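Local atomic coordinates of putative S-adenosyl-L-methionine-dependent Methyltransferase (Methanococcus maripaludis, PDB entry 3DLC), a protein that binds S-adenosylmethionine and probably transfers its methyl group to a substrate not yet established, perhaps acting on carbon as sterol methyltransferases do. Residues M2-N5 and K11-A14; I37-I42 and W208-K213; R185-L190 and S196-I201. All coordinates share one frame; numbering follows the deposited sequence. Where two conformers were deposited one is given.

Contact 1: M2-N5 and K11-A14; sequences MSEN and KKGA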
# COMPACT_ATOMS: atom_id res chain seq x y z
N MSE A 2 -6.63 26.24 -25.52
CA MSE A 2 -6.72 25.86 -24.12
C MSE A 2 -6.99 24.37 -24.03
O MSE A 2 -7.33 23.70 -25.02
CB MSE A 2 -7.76 26.71 -23.37
CG MSE A 2 -9.19 26.55 -23.80
SE MSE A 2 -10.12 24.96 -23.16
CE MSE A 2 -10.07 25.30 -21.23
N SER A 3 -6.78 23.85 -22.85
CA SER A 3 -7.15 22.52 -22.56
C SER A 3 -7.61 22.34 -21.13
O SER A 3 -7.21 23.13 -20.23
CB SER A 3 -6.01 21.59 -22.84
OG SER A 3 -4.93 21.77 -21.97
N GLU A 4 -8.44 21.34 -20.95
CA GLU A 4 -8.83 20.85 -19.64
C GLU A 4 -8.24 19.44 -19.61
O GLU A 4 -8.46 18.67 -20.55
CB GLU A 4 -10.34 20.82 -19.54
CG GLU A 4 -10.88 20.24 -18.24
CD GLU A 4 -10.56 21.08 -17.01
OE1 GLU A 4 -10.31 22.28 -17.13
OE2 GLU A 4 -10.57 20.52 -15.90
N ASN A 5 -7.51 19.10 -18.58
CA ASN A 5 -6.73 17.87 -18.51
C ASN A 5 -7.09 17.06 -17.28
O ASN A 5 -7.29 17.63 -16.21
CB ASN A 5 -5.22 18.24 -18.40
CG ASN A 5 -4.68 18.95 -19.62
OD1 ASN A 5 -3.92 18.37 -20.41
ND2 ASN A 5 -5.09 20.19 -19.81
N LYS A 11 -6.27 16.12 -8.92
CA LYS A 11 -7.29 16.50 -7.96
C LYS A 11 -8.59 15.73 -8.15
O LYS A 11 -9.17 15.22 -7.19
CB LYS A 11 -7.55 18.00 -8.04
CG LYS A 11 -8.50 18.49 -6.99
CD LYS A 11 -8.67 20.00 -6.93
CE LYS A 11 -9.52 20.35 -5.70
NZ LYS A 11 -9.74 21.81 -5.51
N LYS A 12 -9.05 15.63 -9.39
CA LYS A 12 -10.26 14.87 -9.65
C LYS A 12 -10.12 13.39 -9.33
O LYS A 12 -11.03 12.76 -8.79
CB LYS A 12 -10.64 15.08 -11.09
CG LYS A 12 -11.17 16.46 -11.41
CD LYS A 12 -11.41 16.70 -12.85
CE LYS A 12 -12.10 18.03 -13.02
NZ LYS A 12 -12.45 18.25 -14.40
N GLY A 13 -8.97 12.82 -9.67
CA GLY A 13 -8.74 11.42 -9.38
C GLY A 13 -8.65 11.14 -7.90
O GLY A 13 -9.13 10.10 -7.42
N ALA A 14 -8.05 12.06 -7.16
CA ALA A 14 -7.94 11.93 -5.71
C ALA A 14 -9.34 11.91 -5.09
O ALA A 14 -9.63 11.15 -4.17
CB ALA A 14 -7.11 13.08 -5.12

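Contact 2: I37-I42 and W208-K213; sequences INRFGI and WIIISK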
# COMPACT_ATOMS: atom_id res chain seq x y z
N ILE A 37 -1.88 -7.25 11.29
CA ILE A 37 -1.62 -7.41 12.73
C ILE A 37 -1.52 -8.88 13.08
O ILE A 37 -0.61 -9.31 13.81
CB ILE A 37 -2.68 -6.65 13.56
CG1 ILE A 37 -2.47 -5.14 13.38
CG2 ILE A 37 -2.64 -7.10 15.04
CD1 ILE A 37 -3.61 -4.28 13.85
N ASN A 38 -2.48 -9.65 12.59
CA ASN A 38 -2.53 -11.07 12.92
C ASN A 38 -1.36 -11.83 12.31
O ASN A 38 -0.83 -12.76 12.92
CB ASN A 38 -3.82 -11.70 12.44
CG ASN A 38 -5.02 -11.30 13.26
OD1 ASN A 38 -4.87 -10.69 14.33
ND2 ASN A 38 -6.22 -11.58 12.76
N ARG A 39 -0.94 -11.44 11.11
CA ARG A 39 0.09 -12.19 10.44
C ARG A 39 1.48 -12.04 11.10
O ARG A 39 2.21 -13.01 11.20
CB ARG A 39 0.09 -11.80 8.96
CG ARG A 39 0.82 -12.79 8.13
CD ARG A 39 0.67 -12.54 6.64
NE ARG A 39 1.49 -13.50 5.94
CZ ARG A 39 1.08 -14.38 5.03
NH1 ARG A 39 -0.12 -14.35 4.46
NH2 ARG A 39 1.95 -15.25 4.59
N PHE A 40 1.87 -10.78 11.41
CA PHE A 40 3.19 -10.53 11.91
C PHE A 40 3.30 -10.27 13.39
O PHE A 40 4.39 -10.38 13.92
CB PHE A 40 3.81 -9.36 11.16
CG PHE A 40 3.73 -9.48 9.66
CD1 PHE A 40 4.33 -10.51 8.98
CD2 PHE A 40 3.00 -8.57 8.93
CE1 PHE A 40 4.25 -10.62 7.62
CE2 PHE A 40 2.91 -8.66 7.56
CZ PHE A 40 3.54 -9.70 6.90
N GLY A 41 2.21 -9.95 14.06
CA GLY A 41 2.30 -9.67 15.48
C GLY A 41 3.03 -8.39 15.83
O GLY A 41 3.45 -8.23 16.99
N ILE A 42 3.21 -7.49 14.85
CA ILE A 42 3.84 -6.17 15.06
C ILE A 42 2.72 -5.20 15.34
O ILE A 42 1.81 -5.05 14.52
CB ILE A 42 4.69 -5.70 13.86
CG1 ILE A 42 5.63 -6.81 13.33
CG2 ILE A 42 5.50 -4.48 14.28
CD1 ILE A 42 6.16 -6.53 11.92
N TRP A 208 0.22 -10.10 -2.18
CA TRP A 208 1.04 -9.35 -1.22
C TRP A 208 2.48 -9.86 -1.22
O TRP A 208 2.73 -11.06 -1.18
CB TRP A 208 0.46 -9.43 0.19
CG TRP A 208 -0.97 -8.96 0.24
CD1 TRP A 208 -2.09 -9.74 0.16
CD2 TRP A 208 -1.43 -7.62 0.31
NE1 TRP A 208 -3.21 -8.95 0.20
CE2 TRP A 208 -2.83 -7.64 0.29
CE3 TRP A 208 -0.79 -6.39 0.40
CZ2 TRP A 208 -3.61 -6.47 0.38
CZ3 TRP A 208 -1.56 -5.22 0.50
CH2 TRP A 208 -2.94 -5.28 0.48
N ILE A 209 3.40 -8.89 -1.23
CA ILE A 209 4.83 -9.10 -1.17
C ILE A 209 5.29 -8.87 0.26
O ILE A 209 5.13 -7.78 0.80
CB ILE A 209 5.53 -8.14 -2.14
CG1 ILE A 209 5.08 -8.37 -3.59
CG2 ILE A 209 7.05 -8.24 -1.99
CD1 ILE A 209 5.36 -7.18 -4.52
N ILE A 210 5.88 -9.92 0.84
CA ILE A 210 6.24 -9.94 2.26
C ILE A 210 7.72 -10.23 2.42
O ILE A 210 8.19 -11.39 2.47
CB ILE A 210 5.40 -11.02 3.00
CG1 ILE A 210 3.91 -10.75 2.80
CG2 ILE A 210 5.76 -11.06 4.49
CD1 ILE A 210 2.98 -11.83 3.31
N ILE A 211 8.49 -9.16 2.47
CA ILE A 211 9.93 -9.22 2.63
C ILE A 211 10.25 -9.21 4.11
O ILE A 211 9.66 -8.47 4.88
CB ILE A 211 10.59 -8.01 1.94
CG1 ILE A 211 10.34 -8.06 0.42
CG2 ILE A 211 12.08 -7.94 2.26
CD1 ILE A 211 10.49 -6.71 -0.28
N SER A 212 11.25 -10.00 4.48
CA SER A 212 11.81 -10.00 5.82
C SER A 212 13.24 -9.56 5.74
O SER A 212 14.02 -10.25 5.12
CB SER A 212 11.84 -11.39 6.41
OG SER A 212 10.56 -11.84 6.70
N LYS A 213 13.64 -8.50 6.40
CA LYS A 213 15.03 -8.12 6.36
C LYS A 213 15.77 -8.90 7.39
O LYS A 213 15.49 -8.85 8.58
CB LYS A 213 15.22 -6.62 6.60
CG LYS A 213 16.71 -6.25 6.59
CD LYS A 213 17.08 -4.79 6.82
CE LYS A 213 17.15 -4.03 5.57
NZ LYS A 213 17.54 -2.60 5.66

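Contact 3: R185-L190 and S196-I201; sequences RFQNVL and SSYEII. With ACT (acetate ion), chain B.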
# COMPACT_ATOMS: atom_id res chain seq x y z
N ARG A 185 6.60 -11.67 -11.75
CA ARG A 185 7.28 -10.40 -12.00
C ARG A 185 8.08 -9.96 -10.78
O ARG A 185 9.26 -9.60 -10.87
CB ARG A 185 6.30 -9.29 -12.35
CG ARG A 185 6.95 -7.94 -12.66
CD ARG A 185 5.97 -6.81 -12.91
NE ARG A 185 6.76 -5.64 -13.29
CZ ARG A 185 6.42 -4.38 -13.15
NH1 ARG A 185 5.27 -4.04 -12.65
NH2 ARG A 185 7.27 -3.45 -13.53
N PHE A 186 7.41 -9.96 -9.64
CA PHE A 186 8.03 -9.46 -8.41
C PHE A 186 9.03 -10.41 -7.79
O PHE A 186 9.99 -9.95 -7.19
CB PHE A 186 6.97 -8.87 -7.47
CG PHE A 186 6.45 -7.59 -7.99
CD1 PHE A 186 7.24 -6.45 -7.91
CD2 PHE A 186 5.27 -7.51 -8.65
CE1 PHE A 186 6.81 -5.26 -8.46
CE2 PHE A 186 4.83 -6.33 -9.19
CZ PHE A 186 5.60 -5.21 -9.11
N GLN A 187 8.84 -11.71 -7.96
CA GLN A 187 9.88 -12.65 -7.56
C GLN A 187 11.15 -12.28 -8.32
O GLN A 187 12.24 -12.23 -7.75
CB GLN A 187 9.42 -14.09 -7.91
CG GLN A 187 10.32 -15.21 -7.87
CD GLN A 187 9.65 -16.44 -8.54
OE1 GLN A 187 10.30 -17.44 -8.71
NE2 GLN A 187 8.35 -16.35 -8.87
N ASN A 188 11.01 -12.03 -9.63
CA ASN A 188 12.20 -11.70 -10.42
C ASN A 188 12.87 -10.40 -9.98
O ASN A 188 14.09 -10.30 -9.90
CB ASN A 188 11.88 -11.63 -11.91
CG ASN A 188 11.52 -12.99 -12.50
OD1 ASN A 188 11.82 -14.03 -11.91
ND2 ASN A 188 10.85 -12.99 -13.65
N VAL A 189 12.06 -9.42 -9.59
CA VAL A 189 12.60 -8.16 -9.08
C VAL A 189 13.38 -8.36 -7.79
O VAL A 189 14.52 -7.89 -7.63
CB VAL A 189 11.47 -7.12 -8.83
CG1 VAL A 189 11.99 -5.87 -8.10
CG2 VAL A 189 10.76 -6.72 -10.13
N LEU A 190 12.80 -9.08 -6.84
CA LEU A 190 13.44 -9.31 -5.56
C LEU A 190 14.69 -10.15 -5.74
O LEU A 190 15.69 -9.96 -5.05
CB LEU A 190 12.47 -9.97 -4.57
CG LEU A 190 11.20 -9.14 -4.24
CD1 LEU A 190 10.49 -9.81 -3.08
CD2 LEU A 190 11.50 -7.66 -3.91
N SER A 196 17.34 -12.21 0.64
CA SER A 196 17.53 -13.58 1.17
C SER A 196 16.26 -14.27 1.62
O SER A 196 16.18 -15.49 1.62
CB SER A 196 18.49 -13.55 2.37
OG SER A 196 19.81 -13.16 2.01
N SER A 197 15.30 -13.48 2.11
CA SER A 197 14.08 -14.01 2.73
C SER A 197 12.85 -13.21 2.35
O SER A 197 12.75 -12.05 2.65
CB SER A 197 14.25 -13.96 4.25
OG SER A 197 13.14 -14.51 4.92
N TYR A 198 11.91 -13.90 1.71
CA TYR A 198 10.60 -13.30 1.40
C TYR A 198 9.57 -14.37 1.12
O TYR A 198 9.88 -15.53 0.84
CB TYR A 198 10.68 -12.31 0.20
CG TYR A 198 11.01 -12.93 -1.15
CD1 TYR A 198 10.08 -13.66 -1.86
CD2 TYR A 198 12.24 -12.75 -1.75
CE1 TYR A 198 10.38 -14.21 -3.11
CE2 TYR A 198 12.55 -13.30 -2.98
CZ TYR A 198 11.61 -14.01 -3.68
OH TYR A 198 11.87 -14.62 -4.88
N GLU A 199 8.31 -13.93 1.19
CA GLU A 199 7.18 -14.66 0.69
C GLU A 199 6.42 -13.73 -0.26
O GLU A 199 6.30 -12.54 0.02
CB GLU A 199 6.18 -15.01 1.81
CG GLU A 199 6.70 -15.83 2.94
CD GLU A 199 5.80 -15.72 4.16
OE1 GLU A 199 5.70 -14.57 4.67
OE2 GLU A 199 5.20 -16.72 4.56
N ILE A 200 5.91 -14.25 -1.35
CA ILE A 200 4.97 -13.51 -2.21
C ILE A 200 3.75 -14.39 -2.24
O ILE A 200 3.84 -15.55 -2.65
CB ILE A 200 5.50 -13.20 -3.59
CG1 ILE A 200 6.78 -12.37 -3.51
CG2 ILE A 200 4.46 -12.45 -4.39
CD1 ILE A 200 7.45 -12.11 -4.86
N ILE A 201 2.62 -13.86 -1.80
CA ILE A 201 1.38 -14.64 -1.63
C ILE A 201 0.28 -14.16 -2.55
O ILE A 201 0.21 -12.98 -2.93
CB ILE A 201 0.82 -14.58 -0.18
CG1 ILE A 201 0.37 -13.18 0.20
CG2 ILE A 201 1.84 -15.14 0.86
CD1 ILE A 201 -0.32 -13.19 1.54
C ACT B . 10.44 -5.15 -14.18
O ACT B . 10.03 -4.09 -14.72
OXT ACT B . 9.62 -6.11 -14.09
CH3 ACT B . 11.85 -5.25 -13.70

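Contact 1: M2-N5 and K11-A14
Glu4 and Lys12 join the irregular N-terminal tail of this class I methyltransferase to the first turn of helix 11-22, and the link is a single surface salt bridge. Lys12 NZ lies 3.3 Å from Glu4 OE2, and the hydrogen bond within this ion pair is weak; the two exposed chains cross obliquely, and only their ends come close. The Glu4 chain leaves the backbone with CG anti to N (chi1 176°) and then bends at chi2 (66°), which swings the carboxylate round to the lysine. Lys12 does the opposite: beyond CG it is fully extended to reach the tail. Glu4 was modelled in two conformers, so the bridge probably exists for part of the time.

A second polar interaction lies within the tail itself. In one conformer, Asn5 ND2 donates to Ser3 OG at 2.7 Å, close to the amide plane; Asn5 too was modelled twice, so this bond may not persist. On the helix side, Asp10 OD1 accepts from Gly13 N at the start of helix 11-22, while Ala14 packs on helix 76-88. No other residues meet across the segments; within the bridging pair, the next atom back, Lys12 CE, is already 4.1 Å from Glu4 OE2.

Contact 2: I37-I42 and W208-K213
The C-terminal end of helix 28-40 packs against strand 206-211, the antiparallel strand that enters the otherwise parallel sheet of the Rossmann-like methyltransferase fold next to strand 142-148. Ile210 is the one strand residue that meets the helix here, and its two branches divide the work between Arg39 and Phe40. CG2 stands at the edge of the Phe40 ring, near its plane, 3.5 Å from CE1 and equally close to CZ. The other branch carries CD1 over one face of the arginine: this methyl sits 3.4 Å from the guanidinium plane, displaced toward its rim, and comes within 3.5 Å of Arg39 NE. Arg39 was modelled in two conformers, so this packing may hold only part of the time. Chi1 of Ile210 (-57°) places CG2 at the ring, and with CD1 extended beyond CG1 (chi2 172°) the methyl reaches the guanidinium. Arg39 comes to it as an extended chain, and its charge has weak, long ion pairs with Glu199 and Glu205. Replacing Ile210 by an alanine would probably leave a gap beside the Phe40 edge and take the methyl from one face of an Arg39 guanidinium that already has two positions. Tyr145 of strand 142-148 also touches both Phe40 and Ile210, tying the helix end to two adjacent strands. Just beyond Phe40, Gly41 takes positive phi as the chain leaves the helix, and its N still bonds to Ile37 O at 2.9 Å.

Contact 3: R185-L190 and S196-I201
Tyr198 and Leu190 meet through a CH-pi contact, and the tyrosine can be followed outward from strand 198-203 to helix 180-193. Its CB lies 4.1 Å from Leu190 CD1. Chi1 of 67° sets CG between the backbone N and the carbonyl carbon, a turn that carries the ring across to the helix. Over one face stands Leu190 CD1, 3.8 Å from the ring centroid and 18° off the ring normal. Farther along, CE2 is met by Leu190 CB at 3.7 Å. At the tip, OH approaches the aliphatic CG of Gln187 (3.4 Å), while its hydrogen bond is made with Asp191 OD1. The helix thus meets both one face of the ring and its hydroxyl. Alongside, Ile200 pushes CD1 against the helix backbone, 3.4 Å from Gln187 N. On the helix flank, Arg185 grips an acetate, probably from the crystallisation liquor, through NE and NH2.

Helix and strand run almost antiparallel (165°), their axes 9.7 Å apart. A short connection leads from the helix into strand 198-203, which forms the C-terminal hairpin of the Rossmann-like sheet (order 3-2-1-4-5-7-6) with strand 206-211. Phe186 and Leu190 also reach helix 127-137, and Phe186 packs on Ile209 of strand 206-211.

How the contacts relate
Contacts 2 and 3 are neighbours, with centres 13 Å apart, and share the C-terminal hairpin of strands 198-203 and 206-211. Backbone bonds join them, Ile210 N to Glu199 O at 2.8 Å and Ile201 N to Trp208 O at 2.9 Å, and the helices of the two contacts cover opposite faces of this strand pair. Contact 1 lies across the chain's centre, about 37 and 36 Å from the other two between centres. Bound S-adenosylmethionine is about 13 Å from the Lys12 side chain and about 12 Å from that of Phe186, which lies about 10 Å, side chain to side chain, from the cofactor-binding Val102 and Ser120. Contact 2 lies away from the cofactor site.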